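Local structure of AP endonuclease, family 2 (Brucella melitensis biovar Abortus, 3NGF) at residues A[82-85]-A[86-89]; A[91-94]-A[95-98]. The protein probably interconverts hydroxypyruvate and tartronate semialdehyde as a manganese-binding hydroxypyruvate isomerase of the AP endonuclease 2 family with a TIM-barrel fold. All coordinates share one frame; numbering follows the deposited sequence.

Contact 1 of 2, residues A[82-85]-A[86-89]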
loop_
_atom_site.group_PDB
_atom_site.type_symbol
_atom_site.label_atom_id
_atom_site.label_comp_id
_atom_site.label_asym_id
_atom_site.label_seq_id
_atom_site.Cartn_x
_atom_site.Cartn_y
_atom_site.Cartn_z
ATOM N N ALA A 82 13.833 4.561 -3.592
ATOM C CA ALA A 82 13.430 5.985 -3.781
ATOM C C ALA A 82 14.280 6.963 -2.967
ATOM O O ALA A 82 14.521 8.079 -3.421
ATOM C CB ALA A 82 11.958 6.224 -3.480
ATOM N N ALA A 83 14.776 6.534 -1.803
ATOM C CA ALA A 83 15.570 7.422 -0.933
ATOM C C ALA A 83 17.071 7.138 -0.954
ATOM O O ALA A 83 17.774 7.581 -0.058
ATOM C CB ALA A 83 15.047 7.365 0.536
ATOM N N ILE A 84 17.567 6.406 -1.950
ATOM C CA ILE A 84 18.987 6.023 -1.979
ATOM C C ILE A 84 19.735 6.760 -3.080
ATOM O O ILE A 84 19.582 6.460 -4.269
ATOM C CB ILE A 84 19.159 4.500 -2.136
ATOM C CG1 ILE A 84 18.532 3.774 -0.929
ATOM C CG2 ILE A 84 20.622 4.123 -2.251
ATOM C CD1 ILE A 84 18.656 2.237 -0.967
ATOM N N SER A 85 20.560 7.725 -2.678
ATOM C CA SER A 85 21.332 8.511 -3.634
ATOM C C SER A 85 22.139 7.609 -4.548
ATOM O O SER A 85 22.732 6.617 -4.098
ATOM C CB SER A 85 22.270 9.472 -2.914
ATOM O OG SER A 85 22.990 10.253 -3.856
ATOM N N GLY A 86 22.150 7.948 -5.833
ATOM C CA GLY A 86 22.899 7.184 -6.825
ATOM C C GLY A 86 22.107 6.155 -7.605
ATOM O O GLY A 86 22.600 5.668 -8.625
ATOM N N ARG A 87 20.889 5.828 -7.144
ATOM C CA ARG A 87 20.036 4.866 -7.827
ATOM C C ARG A 87 18.883 5.527 -8.592
ATOM O O ARG A 87 17.894 4.893 -8.903
ATOM C CB ARG A 87 19.542 3.831 -6.816
ATOM C CG ARG A 87 20.740 3.077 -6.232
ATOM C CD ARG A 87 20.340 1.976 -5.321
ATOM N NE ARG A 87 19.697 0.861 -6.007
ATOM C CZ ARG A 87 19.349 -0.256 -5.382
ATOM N NH1 ARG A 87 19.622 -0.394 -4.084
ATOM N NH2 ARG A 87 18.736 -1.233 -6.048
ATOM N N GLU A 88 19.053 6.796 -8.941
ATOM C CA GLU A 88 17.980 7.566 -9.535
ATOM C C GLU A 88 17.569 7.074 -10.925
ATOM O O GLU A 88 16.371 6.976 -11.200
ATOM C CB GLU A 88 18.323 9.062 -9.573
ATOM C CG GLU A 88 18.518 9.682 -8.210
ATOM C CD GLU A 88 19.984 9.683 -7.737
ATOM O OE1 GLU A 88 20.859 9.047 -8.376
ATOM O OE2 GLU A 88 20.251 10.349 -6.713
ATOM N N GLN A 89 18.538 6.765 -11.795
ATOM C CA GLN A 89 18.189 6.295 -13.143
ATOM C C GLN A 89 17.455 4.967 -13.020
ATOM O O GLN A 89 16.457 4.735 -13.701
ATOM C CB GLN A 89 19.410 6.137 -14.035
ATOM C CG GLN A 89 19.055 5.801 -15.456
ATOM C CD GLN A 89 18.385 6.943 -16.196
ATOM O OE1 GLN A 89 19.011 7.965 -16.455
ATOM N NE2 GLN A 89 17.111 6.761 -16.566
#
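The backbone N of Arg87 donates to Ile84 O at 3.2 Å, with an N-H...O angle of 159°. This bond closes a type II beta turn from Ile84 to Arg87. Gly86 takes the third position of the turn with a positive phi, which glycine adopts readily and which is usual in type II turns.

The N-H of Gly86 points at the carboxylate of Glu88. Gly86 N lies 3.2 Å from Glu88 OE2 in a nearly straight bond of 172°, and it meets that oxygen from above the carboxylate plane. A second, weak bond joins Gly86 N to Glu88 OE1 at 3.1 Å. The Glu88 chain is turned about CB-CG (chi2 93°), which folds the acid back over the turn. There OE2 also comes within 3.7 Å of Ser85 CA.

The turn ends the loop between strand 63-68 and helix 88-104 of the TIM barrel. Arg87 is the N-cap residue, and Glu88 is the first residue of the helix.

Ile84 and Arg87 lie side by side and point the same way. Ile84 CG2 packs on the aliphatic part of Arg87, 3.8 Å from CD. Further out, Ile84 CD1 lies 4.2 Å from Arg87 NH1. The guanidinium has its charged partners outside the turn: NH2 forms a salt bridge with Glu78, and NE forms one with Glu90. Glu88 also touches Thr128 and Asn132 of helix 122-140.

Contact 2 of 2, residues A[91-94]-A[95-98]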
loop_
_atom_site.group_PDB
_atom_site.type_symbol
_atom_site.label_atom_id
_atom_site.label_comp_id
_atom_site.label_asym_id
_atom_site.label_seq_id
_atom_site.Cartn_x
_atom_site.Cartn_y
_atom_site.Cartn_z
ATOM N N PHE A 91 15.632 3.986 -10.395
ATOM C CA PHE A 91 14.294 4.334 -9.952
ATOM C C PHE A 91 13.401 4.828 -11.112
ATOM O O PHE A 91 12.237 4.389 -11.242
ATOM C CB PHE A 91 14.322 5.373 -8.826
ATOM C CG PHE A 91 12.942 5.728 -8.337
ATOM C CD1 PHE A 91 12.317 4.965 -7.351
ATOM C CD2 PHE A 91 12.246 6.783 -8.915
ATOM C CE1 PHE A 91 11.001 5.273 -6.936
ATOM C CE2 PHE A 91 10.971 7.101 -8.527
ATOM C CZ PHE A 91 10.335 6.331 -7.532
ATOM N N ARG A 92 13.945 5.714 -11.937
ATOM C CA ARG A 92 13.236 6.269 -13.098
ATOM C C ARG A 92 12.837 5.202 -14.111
ATOM O O ARG A 92 11.683 5.171 -14.587
ATOM C CB ARG A 92 14.060 7.354 -13.781
ATOM C CG ARG A 92 14.220 8.599 -12.895
ATOM C CD ARG A 92 15.207 9.653 -13.474
ATOM N NE ARG A 92 15.099 10.857 -12.660
ATOM C CZ ARG A 92 14.893 12.090 -13.095
ATOM N NH1 ARG A 92 14.863 12.376 -14.400
ATOM N NH2 ARG A 92 14.751 13.061 -12.199
ATOM N N ASP A 93 13.759 4.301 -14.396
ATOM C CA ASP A 93 13.454 3.185 -15.279
ATOM C C ASP A 93 12.361 2.286 -14.685
ATOM O O ASP A 93 11.503 1.784 -15.401
ATOM C CB ASP A 93 14.708 2.373 -15.587
ATOM C CG ASP A 93 15.709 3.140 -16.407
ATOM O OD1 ASP A 93 15.344 4.166 -17.035
ATOM O OD2 ASP A 93 16.865 2.694 -16.432
ATOM N N ASN A 94 12.371 2.123 -13.370
ATOM C CA ASN A 94 11.348 1.308 -12.679
ATOM C C ASN A 94 9.969 1.964 -12.695
ATOM O O ASN A 94 8.925 1.282 -12.661
ATOM C CB ASN A 94 11.812 1.022 -11.250
ATOM C CG ASN A 94 12.891 -0.068 -11.185
ATOM O OD1 ASN A 94 13.080 -0.838 -12.128
ATOM N ND2 ASN A 94 13.559 -0.173 -10.029
ATOM N N VAL A 95 9.926 3.286 -12.785
ATOM C CA VAL A 95 8.653 3.969 -12.946
ATOM C C VAL A 95 7.971 3.599 -14.257
ATOM O O VAL A 95 6.752 3.414 -14.277
ATOM C CB VAL A 95 8.789 5.504 -12.826
ATOM C CG1 VAL A 95 7.424 6.221 -13.158
ATOM C CG2 VAL A 95 9.250 5.855 -11.436
ATOM N N ASP A 96 8.752 3.502 -15.334
ATOM C CA ASP A 96 8.235 3.093 -16.645
ATOM C C ASP A 96 7.577 1.719 -16.576
ATOM O O ASP A 96 6.488 1.510 -17.120
ATOM C CB ASP A 96 9.354 3.066 -17.696
ATOM C CG ASP A 96 9.857 4.455 -18.060
ATOM O OD1 ASP A 96 9.048 5.396 -18.078
ATOM O OD2 ASP A 96 11.069 4.610 -18.335
ATOM N N ILE A 97 8.255 0.797 -15.901
ATOM C CA ILE A 97 7.810 -0.568 -15.748
ATOM C C ILE A 97 6.518 -0.596 -14.937
ATOM O O ILE A 97 5.538 -1.213 -15.353
ATOM C CB ILE A 97 8.886 -1.433 -15.040
ATOM C CG1 ILE A 97 10.136 -1.588 -15.924
ATOM C CG2 ILE A 97 8.332 -2.830 -14.715
ATOM C CD1 ILE A 97 11.268 -2.369 -15.242
ATOM N N ALA A 98 6.510 0.111 -13.801
ATOM C CA ALA A 98 5.285 0.240 -12.984
ATOM C C ALA A 98 4.096 0.851 -13.760
ATOM O O ALA A 98 2.972 0.362 -13.648
ATOM C CB ALA A 98 5.581 1.059 -11.725
HETATM O O HOH W 1 13.647 6.528 -17.200
#
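The ring of Phe91 meets Val95 one helical turn on. Val95 CG2 sits obliquely to the ring, nearest CE2 at 3.6 Å, with CD2 and CZ a little further away. The Phe91 side chain also touches Ala82 in the preceding loop and Asn132 of helix 122-140. Phe91 CG is anti to the backbone N (chi1 -179°). Its CB leads away from the 95-98 segment, and the CD2-CE2 side of the ring comes back to the valine. Val95 CG2 is also close to the backbone, 3.3 Å from Phe91 O.

A second flat group is the Asn94 amide. With CG beside the backbone N (chi1 -77°), it runs along the Ile97 side chain, and its OD1 is 3.9 Å from Ile97 CD1. The residue also touches Pro70 and Met81.

Both segments belong to helix 88-104, which connects the third and fourth strands of the barrel. Its i to i+4 bonds are uneven here. Val95 N donates to Phe91 O at 3.0 Å, and Ala98 N to Asn94 O at 2.9 Å with an angle of 171°. The bonds from Asp96 N to Arg92 O and from Ile97 N to Asp93 O are longer and weak.

Asp93 and Asp96 are three residues apart. A water donates to Asp93 OD1 at 2.9 Å, and Gln89 NE2 also bonds to that oxygen. Asp96 has two conformers, so its side-chain contacts are doubtful. In one of them OD2 takes a weak bond from the same water and lies 4.5 Å from Asp93 OD1, and Lys139 makes a long, weak ion pair with Asp96. The like charges would then probably repel mildly. The water, the Gln89 amide and, at longer range, Lys139 may partly offset this, consistent with both aspartates lying on the exposed side of the helix.

Contact 1 lies at the surface, where the loop after strand 63-68 turns into helix 88-104. Contact 2 follows further along the same helix and is partly buried. Their centres are 12 Å apart. They meet where Ala82 CB packs on Phe91 CE1 at 3.7 Å, tying the last part of the loop to the helix. Contact 1 depends on a turn, a glycine and a carboxylate bonded to backbone N-H. Contact 2 combines helical backbone bonding with an apolar buried side and an acidic exposed side. Both touch helix 122-140, and both lie away from the manganese site.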